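Local coordinates for protein short chain dehydrogenase (Rhodopseudomonas palustris, PDB 3H7A) that is probably an NAD(P)-dependent oxidoreductase of the short-chain dehydrogenase family, although its exact substrate is not established, at residues R39-L44 and A60-R66; P83-T87 and S125-M129; A93-I99 and S150-F155; R163-Q167 and T235-E239. One frame throughout, in Å; residues are numbered along the deposited sequence.

Contact 1. Residues R39-L44 and A60-R66; sequences RNGEKL and ARSLDAR
Residues 39-44 form the loop after strand 33-38, with a short 3-10 turn at 41-43. Lys-43 N bonds Asn-40 O at 3.0 Å and Leu-44 N bonds Gly-41 O at 3.1 Å. Residues 60-62 are extended and end strand 57-62; 63-66 form a loop. The CA atoms of Gly-41 and Ser-62 lie 3.9 Å apart, and those of Arg-39 and Leu-63 4.9 Å. Gly-41 has to be small, since a CB there would sit 2.7 Å from Ser-62 N. Gly-41 N donates to Ser-62 OG at 2.7 Å, with Ser-62 in the m rotamer. These two strands are neighbours in the parallel sheet of a Rossmann fold, and loops at this end of such a sheet commonly border the dinucleotide site. Asp-64 is the acid shared by Arg-39 and Arg-66. Arg-39 NH2 reaches Asp-64 OD1 at 3.5 Å in a weak salt bridge. Arg-66 NE binds the same OD1 at 3.2 Å. The two guanidinium groups stack, centres 4.3 Å apart and planes at 24°, with Asp-64 offsetting their like charges. Leu-44 (m, t) sets CD1 3.7 Å from Ala-60 CB.

Contact 2. Residues P83-T87 and S125-M129; sequences PLEVT and SARLM
Strand 84-87 and helix segment 125-129 run nearly antiparallel, at 154°, with their axes 8.5 Å apart at closest. The nearest CA pairs are Leu-84 with Met-129 at 6.3 Å and Thr-87 with Ser-125 at 6.7 Å. The helix lies against a central strand of the Rossmann sheet. Leu-84 (t, p) points toward the helix and sets CD2 3.8 Å from Leu-128 CD1; Leu-128 is m, t. Met-129 leaves the helix sideways, but its extended m, t, t side chain runs along the strand. Its CG is 3.4 Å from Leu-84 O and its CE is 3.6 Å from Thr-87 N. Met-129 CE also touches Leu-84 CG at 4.1 Å. Thr-87 and Ser-125 are both m and face each other. Thr-87 OG1 donates to Ser-125 OG at 2.6 Å, and Ser-125 OG also bonds Ser-121 O one turn earlier in the helix. The hydroxyl pair is therefore satisfied inside an otherwise apolar interface.

Contact 3. Residues A93-I99 and S150-F155; sequences ANVNFPI and SGFAAF
Residues 93-99 follow strand 84-89 as an extended loop. Residues 150-155 lead into helix 153-173, with Phe-152 at the N-cap position. The CA atoms of Pro-98 and Gly-151 lie 4.4 Å apart, and those of Val-95 and Phe-155 6.3 Å. Phe-97 N donates to Gly-151 O at 2.8 Å. Asn-96 (chi1 t) sends ND2 to Ser-150 O at 3.1 Å; the same ND2 lies over one face of the Phe-152 ring. Gly-151 has phi/psi 97/-9, and a CB there would hit Asn-96 OD1. Its CA instead makes a CA-H...O contact with Phe-97 O at 3.2 Å. Two backbone amides at the start of the helix find water. Water 2 accepts a hydrogen bond from Ala-153 N at 3.0 Å and donates one to Phe-97 O at 2.9 Å. Water 1 accepts from Phe-155 N at 2.9 Å and lies 2.7 Å from Val-95 O. In the short-chain dehydrogenase fold this helix carries the YxxxK active-site motif. By sequence, Phe-155 appears to stand where the motif has its tyrosine, and it offers no hydroxyl. Phe-155 (chi1 t) packs its ring face under Asn-94, with Asn-94 CA 3.7 Å from the ring centroid. Ala-93 CB is 4.0 Å from Phe-155 CE1. At the other end Ile-99 CD1 meets Ala-153 CB at 3.9 Å, and Ile-99 N bonds Glu-172 of the second subunit.

Contact 4. Residues R163-Q167 and T235-E239; sequences RAVAQ and TFEME
Phe-236, Glu-237 and Arg-163 carry most of this contact. Residues 163-167 are one turn of helix 153-173, with Gln-167 N bonded to Arg-163 O at 2.9 Å. Residues 237-239 are extended and belong to strand 237-240, the last strand of the sheet. The backbones stay well apart: the nearest CA atoms, those of Gln-167 and Phe-236, are 8.0 Å from each other. Side chains bridge the gap. Phe-236 (chi1 t, chi2 73°) points its ring at the helix. Its CZ is 3.8 Å from Ala-166 CB and 3.6 Å from Gln-167 CG, while its CE1 is 3.5 Å from Ala-166 O. Glu-237 (t, t) also points toward the helix and meets the extended t, t, t side chain of Arg-163. The pair is a two-pronged salt bridge. Arg-163 NE donates to Glu-237 OE2 at 2.7 Å and Arg-163 NH2 to Glu-237 OE1 at 2.9 Å, both nearly straight. Phe-160 of the second subunit packs on Arg-163, and Gly-148 N of that subunit bonds Gln-167 OE1. Thr-235 and Met-238 meet the third subunit, as expected for a tetrameric short-chain dehydrogenase. Two near-linear charged hydrogen bonds fix the direction of both the arginine and the carboxylate, whose OE2 also bonds His-182 ND1 on strand 178-185, while the Phe-236 ring fills the gap between the backbones.

How the contacts relate
Contacts 1, 2 and 4 all reach the one parallel sheet. Contact 1 sits at its outermost strand 57-62, contact 2 at the central strand 84-89 and contact 4 at the other outermost strand, 237-240. Centres of contacts 1 and 4 are 26 Å apart, on opposite sides of the chain's centre. Contact 1 closes before the others open, contacts 2 and 3 interleave along the chain, and contact 4 comes last. Contacts 3 and 4 share helix 153-173, with centres 22 Å apart. No two contacts touch. Contacts 1, 2 and 4 tie both outer strands and the middle of the sheet to their helices and loops, and contacts 2, 3 and 4 lie where the second subunit packs.

Contact 1. Residues R39-L44 and A60-R66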
# COMPACT_ATOMS: atom_id res chain seq x y z
N ARG B 39 27.39 -10.36 -17.33
CA ARG B 39 27.78 -9.88 -18.67
C ARG B 39 29.13 -10.42 -19.13
O ARG B 39 29.22 -10.95 -20.22
CB ARG B 39 27.74 -8.35 -18.80
CG ARG B 39 26.40 -7.83 -19.31
CD ARG B 39 26.57 -6.68 -20.30
NE ARG B 39 26.66 -5.37 -19.64
CZ ARG B 39 25.62 -4.58 -19.38
NH1 ARG B 39 25.80 -3.41 -18.79
NH2 ARG B 39 24.38 -4.96 -19.70
N ASN B 40 30.15 -10.34 -18.28
CA ASN B 40 31.44 -10.95 -18.60
C ASN B 40 31.72 -12.20 -17.76
O ASN B 40 32.20 -12.10 -16.63
CB ASN B 40 32.58 -9.92 -18.50
CG ASN B 40 33.95 -10.52 -18.81
OD1 ASN B 40 34.92 -10.24 -18.11
ND2 ASN B 40 34.04 -11.34 -19.86
N GLY B 41 31.43 -13.36 -18.34
CA GLY B 41 31.49 -14.65 -17.65
C GLY B 41 32.85 -15.07 -17.15
O GLY B 41 32.95 -15.87 -16.22
N GLU B 42 33.90 -14.55 -17.76
CA GLU B 42 35.26 -14.80 -17.30
C GLU B 42 35.52 -14.22 -15.91
O GLU B 42 36.33 -14.76 -15.15
CB GLU B 42 36.28 -14.29 -18.33
CG GLU B 42 36.30 -15.12 -19.62
CD GLU B 42 37.14 -14.51 -20.74
OE1 GLU B 42 37.59 -15.27 -21.63
OE2 GLU B 42 37.35 -13.27 -20.74
N LYS B 43 34.82 -13.14 -15.55
CA LYS B 43 34.88 -12.56 -14.20
C LYS B 43 34.24 -13.44 -13.11
O LYS B 43 34.41 -13.18 -11.92
CB LYS B 43 34.27 -11.16 -14.18
CG LYS B 43 35.27 -10.03 -14.40
CD LYS B 43 34.56 -8.68 -14.48
CE LYS B 43 35.27 -7.60 -13.64
NZ LYS B 43 36.51 -7.11 -14.29
N LEU B 44 33.52 -14.49 -13.52
CA LEU B 44 32.99 -15.48 -12.57
C LEU B 44 34.02 -16.50 -12.12
O LEU B 44 33.73 -17.31 -11.25
CB LEU B 44 31.79 -16.23 -13.17
CG LEU B 44 30.53 -15.42 -13.45
CD1 LEU B 44 29.63 -16.06 -14.50
CD2 LEU B 44 29.77 -15.16 -12.15
N ALA B 60 29.48 -21.50 -15.14
CA ALA B 60 29.55 -20.06 -15.39
C ALA B 60 29.34 -19.74 -16.87
O ALA B 60 29.95 -20.37 -17.73
CB ALA B 60 30.89 -19.52 -14.93
N ARG B 61 28.46 -18.78 -17.16
CA ARG B 61 28.25 -18.32 -18.53
C ARG B 61 28.28 -16.80 -18.61
O ARG B 61 28.01 -16.11 -17.63
CB ARG B 61 26.93 -18.84 -19.10
CG ARG B 61 26.89 -20.35 -19.35
CD ARG B 61 25.47 -20.83 -19.65
NE ARG B 61 24.90 -20.25 -20.88
CZ ARG B 61 24.70 -20.91 -22.02
NH1 ARG B 61 25.01 -22.20 -22.13
NH2 ARG B 61 24.17 -20.28 -23.06
N SER B 62 28.64 -16.28 -19.79
CA SER B 62 28.47 -14.88 -20.12
C SER B 62 27.04 -14.73 -20.55
O SER B 62 26.54 -15.54 -21.33
CB SER B 62 29.38 -14.47 -21.28
OG SER B 62 30.70 -14.24 -20.84
N LEU B 63 26.36 -13.71 -20.03
CA LEU B 63 24.94 -13.53 -20.31
C LEU B 63 24.57 -12.07 -20.24
O LEU B 63 24.79 -11.41 -19.22
CB LEU B 63 24.08 -14.34 -19.31
CG LEU B 63 22.57 -14.04 -19.27
CD1 LEU B 63 21.87 -14.56 -20.51
CD2 LEU B 63 21.90 -14.58 -17.97
N ASP B 64 24.03 -11.57 -21.34
CA ASP B 64 23.43 -10.26 -21.36
C ASP B 64 21.92 -10.42 -21.28
O ASP B 64 21.26 -10.76 -22.27
CB ASP B 64 23.85 -9.49 -22.61
CG ASP B 64 23.28 -8.09 -22.66
OD1 ASP B 64 22.97 -7.51 -21.60
OD2 ASP B 64 23.16 -7.56 -23.78
N ALA B 65 21.38 -10.16 -20.09
CA ALA B 65 19.99 -10.44 -19.77
C ALA B 65 18.97 -9.61 -20.56
O ALA B 65 17.82 -10.01 -20.67
CB ALA B 65 19.75 -10.33 -18.28
N ARG B 66 19.41 -8.49 -21.14
CA ARG B 66 18.58 -7.74 -22.08
C ARG B 66 18.25 -8.54 -23.33
O ARG B 66 17.23 -8.31 -23.97
CB ARG B 66 19.26 -6.45 -22.51
CG ARG B 66 19.52 -5.47 -21.40
CD ARG B 66 20.32 -4.29 -21.92
NE ARG B 66 21.65 -4.70 -22.33
CZ ARG B 66 22.69 -3.88 -22.41
NH1 ARG B 66 22.56 -2.59 -22.10
NH2 ARG B 66 23.87 -4.35 -22.79

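Contact 2. Residues P83-T87 and S125-M129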
# COMPACT_ATOMS: atom_id res chain seq x y z
N PRO B 83 16.98 -30.79 -14.02
CA PRO B 83 15.74 -30.03 -13.88
C PRO B 83 15.92 -28.67 -13.19
O PRO B 83 16.46 -28.60 -12.08
CB PRO B 83 14.87 -30.95 -13.03
CG PRO B 83 15.30 -32.31 -13.43
CD PRO B 83 16.77 -32.21 -13.68
N LEU B 84 15.51 -27.61 -13.88
CA LEU B 84 15.55 -26.27 -13.35
C LEU B 84 14.52 -26.13 -12.22
O LEU B 84 13.31 -26.22 -12.46
CB LEU B 84 15.28 -25.25 -14.47
CG LEU B 84 15.28 -23.77 -14.05
CD1 LEU B 84 16.64 -23.30 -13.60
CD2 LEU B 84 14.81 -22.93 -15.20
N GLU B 85 15.01 -25.92 -11.00
CA GLU B 85 14.14 -25.83 -9.82
C GLU B 85 13.97 -24.45 -9.19
O GLU B 85 12.96 -24.19 -8.54
CB GLU B 85 14.57 -26.83 -8.75
CG GLU B 85 13.78 -28.10 -8.90
CD GLU B 85 14.30 -29.24 -8.08
OE1 GLU B 85 14.84 -28.99 -6.98
OE2 GLU B 85 14.16 -30.39 -8.56
N VAL B 86 14.97 -23.60 -9.35
CA VAL B 86 14.93 -22.24 -8.81
C VAL B 86 15.55 -21.29 -9.83
O VAL B 86 16.63 -21.56 -10.33
CB VAL B 86 15.70 -22.14 -7.46
CG1 VAL B 86 15.61 -20.72 -6.86
CG2 VAL B 86 15.19 -23.15 -6.46
N THR B 87 14.85 -20.20 -10.16
CA THR B 87 15.48 -19.07 -10.88
C THR B 87 15.52 -17.86 -9.95
O THR B 87 14.51 -17.52 -9.37
CB THR B 87 14.71 -18.70 -12.16
OG1 THR B 87 14.82 -19.76 -13.11
CG2 THR B 87 15.26 -17.40 -12.81
N SER B 125 11.48 -19.49 -17.41
CA SER B 125 11.58 -20.36 -16.23
C SER B 125 10.27 -21.10 -15.96
O SER B 125 10.29 -22.28 -15.69
CB SER B 125 11.99 -19.56 -15.01
OG SER B 125 13.31 -19.09 -15.16
N ALA B 126 9.14 -20.39 -16.04
CA ALA B 126 7.82 -20.98 -15.88
C ALA B 126 7.57 -22.09 -16.91
O ALA B 126 7.04 -23.13 -16.56
CB ALA B 126 6.76 -19.91 -16.00
N ARG B 127 7.92 -21.85 -18.17
CA ARG B 127 7.76 -22.85 -19.22
C ARG B 127 8.50 -24.13 -18.84
O ARG B 127 7.91 -25.21 -18.84
CB ARG B 127 8.25 -22.33 -20.57
CG ARG B 127 8.02 -23.31 -21.72
CD ARG B 127 8.62 -22.83 -23.06
NE ARG B 127 9.94 -22.23 -22.91
CZ ARG B 127 11.10 -22.89 -22.91
NH1 ARG B 127 11.15 -24.22 -23.05
NH2 ARG B 127 12.23 -22.22 -22.75
N LEU B 128 9.77 -23.99 -18.46
CA LEU B 128 10.58 -25.15 -18.08
C LEU B 128 10.09 -25.85 -16.81
O LEU B 128 10.00 -27.08 -16.79
CB LEU B 128 12.05 -24.75 -17.94
CG LEU B 128 12.69 -24.19 -19.21
CD1 LEU B 128 13.94 -23.42 -18.88
CD2 LEU B 128 12.97 -25.27 -20.23
N MET B 129 9.76 -25.06 -15.78
CA MET B 129 9.37 -25.61 -14.48
C MET B 129 8.01 -26.32 -14.49
O MET B 129 7.84 -27.35 -13.82
CB MET B 129 9.37 -24.51 -13.41
CG MET B 129 10.72 -24.04 -12.96
SD MET B 129 10.62 -22.44 -12.11
CE MET B 129 12.32 -22.27 -11.63

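Contact 3. Residues A93-I99 and S150-F155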
# COMPACT_ATOMS: atom_id res chain seq x y z
N ALA B 93 20.33 -1.89 -11.21
CA ALA B 93 20.45 -0.76 -12.16
C ALA B 93 20.27 0.60 -11.50
O ALA B 93 19.76 1.52 -12.16
CB ALA B 93 19.43 -0.88 -13.33
N ASN B 94 20.63 0.75 -10.22
CA ASN B 94 20.31 1.99 -9.51
C ASN B 94 20.96 3.22 -10.16
O ASN B 94 22.17 3.37 -10.12
CB ASN B 94 20.65 1.90 -8.02
CG ASN B 94 19.92 2.96 -7.17
OD1 ASN B 94 19.80 4.12 -7.57
ND2 ASN B 94 19.43 2.55 -6.01
N VAL B 95 20.13 4.04 -10.80
CA VAL B 95 20.55 5.31 -11.41
C VAL B 95 19.56 6.42 -11.09
O VAL B 95 18.37 6.17 -10.91
CB VAL B 95 20.74 5.22 -12.95
CG1 VAL B 95 21.88 4.29 -13.31
CG2 VAL B 95 19.46 4.79 -13.66
N ASN B 96 20.05 7.66 -11.03
CA ASN B 96 19.22 8.79 -10.68
C ASN B 96 19.48 9.93 -11.65
O ASN B 96 20.62 10.33 -11.82
CB ASN B 96 19.53 9.24 -9.23
CG ASN B 96 18.59 10.33 -8.73
OD1 ASN B 96 18.73 11.50 -9.08
ND2 ASN B 96 17.65 9.95 -7.88
N PHE B 97 18.44 10.43 -12.30
CA PHE B 97 18.57 11.62 -13.13
C PHE B 97 17.32 12.42 -12.97
O PHE B 97 16.23 11.85 -13.02
CB PHE B 97 18.67 11.27 -14.62
CG PHE B 97 19.90 10.52 -15.01
CD1 PHE B 97 21.06 11.20 -15.37
CD2 PHE B 97 19.88 9.12 -15.06
CE1 PHE B 97 22.21 10.50 -15.75
CE2 PHE B 97 21.03 8.41 -15.44
CZ PHE B 97 22.19 9.11 -15.78
N PRO B 98 17.43 13.75 -12.81
CA PRO B 98 16.25 14.61 -12.93
C PRO B 98 15.46 14.29 -14.19
O PRO B 98 16.02 13.80 -15.16
CB PRO B 98 16.84 16.01 -13.03
CG PRO B 98 18.12 15.93 -12.26
CD PRO B 98 18.66 14.52 -12.52
N ILE B 99 14.16 14.59 -14.18
CA ILE B 99 13.31 14.16 -15.29
C ILE B 99 13.79 14.66 -16.67
O ILE B 99 13.88 13.88 -17.63
CB ILE B 99 11.82 14.43 -15.01
CG1 ILE B 99 10.94 13.82 -16.10
CG2 ILE B 99 11.54 15.91 -14.82
CD1 ILE B 99 11.03 12.27 -16.17
N SER B 150 12.33 11.50 -6.26
CA SER B 150 12.84 12.47 -7.21
C SER B 150 14.13 11.96 -7.86
O SER B 150 15.09 11.58 -7.18
CB SER B 150 13.08 13.80 -6.52
OG SER B 150 13.64 14.75 -7.40
N GLY B 151 14.13 11.94 -9.18
CA GLY B 151 15.31 11.54 -9.94
C GLY B 151 15.23 10.08 -10.35
O GLY B 151 16.05 9.61 -11.14
N PHE B 152 14.24 9.36 -9.82
CA PHE B 152 14.16 7.91 -10.02
C PHE B 152 13.17 7.43 -11.08
O PHE B 152 12.83 6.23 -11.09
CB PHE B 152 13.88 7.23 -8.68
CG PHE B 152 15.06 7.21 -7.76
CD1 PHE B 152 16.19 6.49 -8.08
CD2 PHE B 152 15.02 7.91 -6.57
CE1 PHE B 152 17.29 6.48 -7.24
CE2 PHE B 152 16.12 7.91 -5.71
CZ PHE B 152 17.25 7.20 -6.04
N ALA B 153 12.72 8.32 -11.98
CA ALA B 153 11.70 7.91 -12.97
C ALA B 153 12.07 6.69 -13.81
O ALA B 153 11.22 5.82 -14.01
CB ALA B 153 11.26 9.09 -13.87
N ALA B 154 13.31 6.61 -14.28
CA ALA B 154 13.70 5.45 -15.09
C ALA B 154 13.82 4.17 -14.27
O ALA B 154 13.32 3.12 -14.68
CB ALA B 154 14.99 5.72 -15.88
N PHE B 155 14.52 4.25 -13.14
CA PHE B 155 14.74 3.08 -12.28
C PHE B 155 13.46 2.56 -11.61
O PHE B 155 13.19 1.35 -11.65
CB PHE B 155 15.82 3.41 -11.24
CG PHE B 155 16.27 2.23 -10.41
CD1 PHE B 155 16.69 1.05 -11.01
CD2 PHE B 155 16.27 2.30 -9.02
CE1 PHE B 155 17.11 -0.04 -10.23
CE2 PHE B 155 16.68 1.21 -8.24
CZ PHE B 155 17.11 0.04 -8.85
O HOH W 1 16.29 6.51 -12.61
O HOH W 2 13.43 11.16 -12.69

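Contact 4. Residues R163-Q167 and T235-E239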
# COMPACT_ATOMS: atom_id res chain seq x y z
N ARG B 163 7.84 -5.70 -10.44
CA ARG B 163 6.94 -6.09 -9.35
C ARG B 163 5.59 -6.56 -9.91
O ARG B 163 5.08 -7.60 -9.51
CB ARG B 163 6.75 -4.92 -8.38
CG ARG B 163 5.93 -5.27 -7.17
CD ARG B 163 5.89 -4.09 -6.22
NE ARG B 163 5.23 -4.49 -4.98
CZ ARG B 163 4.07 -4.00 -4.56
NH1 ARG B 163 3.43 -3.08 -5.28
NH2 ARG B 163 3.56 -4.43 -3.41
N ALA B 164 5.04 -5.80 -10.86
CA ALA B 164 3.79 -6.26 -11.51
C ALA B 164 3.91 -7.61 -12.20
O ALA B 164 2.95 -8.41 -12.18
CB ALA B 164 3.35 -5.26 -12.50
N VAL B 165 5.04 -7.84 -12.85
CA VAL B 165 5.26 -9.09 -13.58
C VAL B 165 5.23 -10.22 -12.56
O VAL B 165 4.51 -11.20 -12.74
CB VAL B 165 6.59 -9.06 -14.41
CG1 VAL B 165 7.04 -10.45 -14.84
CG2 VAL B 165 6.45 -8.17 -15.64
N ALA B 166 5.97 -10.04 -11.46
CA ALA B 166 5.99 -10.98 -10.34
C ALA B 166 4.59 -11.23 -9.77
O ALA B 166 4.21 -12.38 -9.63
CB ALA B 166 6.96 -10.51 -9.25
N GLN B 167 3.82 -10.17 -9.50
CA GLN B 167 2.46 -10.30 -8.97
C GLN B 167 1.57 -11.12 -9.89
O GLN B 167 0.92 -12.06 -9.44
CB GLN B 167 1.81 -8.94 -8.73
CG GLN B 167 2.38 -8.16 -7.57
CD GLN B 167 1.48 -7.01 -7.19
OE1 GLN B 167 0.43 -6.79 -7.81
NE2 GLN B 167 1.88 -6.25 -6.18
N THR B 235 5.15 -17.01 1.14
CA THR B 235 5.15 -15.56 1.12
C THR B 235 5.39 -15.11 -0.33
O THR B 235 6.29 -15.63 -0.99
CB THR B 235 6.27 -15.02 2.03
OG1 THR B 235 6.08 -15.51 3.36
CG2 THR B 235 6.30 -13.53 2.06
N PHE B 236 4.60 -14.17 -0.84
CA PHE B 236 4.91 -13.59 -2.14
C PHE B 236 5.99 -12.53 -2.03
O PHE B 236 6.99 -12.60 -2.73
CB PHE B 236 3.68 -13.03 -2.87
CG PHE B 236 4.04 -12.11 -4.02
CD1 PHE B 236 4.57 -12.61 -5.20
CD2 PHE B 236 3.87 -10.72 -3.90
CE1 PHE B 236 4.94 -11.76 -6.26
CE2 PHE B 236 4.24 -9.86 -4.94
CZ PHE B 236 4.78 -10.38 -6.13
N GLU B 237 5.79 -11.54 -1.17
CA GLU B 237 6.71 -10.41 -1.08
C GLU B 237 7.24 -10.26 0.33
O GLU B 237 6.49 -10.39 1.29
CB GLU B 237 5.99 -9.13 -1.47
CG GLU B 237 6.88 -7.99 -1.87
CD GLU B 237 6.10 -6.91 -2.59
OE1 GLU B 237 5.06 -6.48 -2.06
OE2 GLU B 237 6.52 -6.50 -3.69
N MET B 238 8.52 -9.95 0.44
CA MET B 238 9.18 -9.84 1.73
C MET B 238 10.20 -8.72 1.60
O MET B 238 10.87 -8.61 0.57
CB MET B 238 9.88 -11.16 2.05
CG MET B 238 10.05 -11.42 3.51
SD MET B 238 10.65 -13.05 3.93
CE MET B 238 12.36 -12.98 3.40
N GLU B 239 10.32 -7.88 2.63
CA GLU B 239 11.32 -6.80 2.62
C GLU B 239 12.32 -6.98 3.75
O GLU B 239 11.93 -7.24 4.88
CB GLU B 239 10.66 -5.42 2.70
CG GLU B 239 11.67 -4.28 2.52
CD GLU B 239 11.07 -2.88 2.53
OE1 GLU B 239 9.83 -2.72 2.54
OE2 GLU B 239 11.88 -1.92 2.51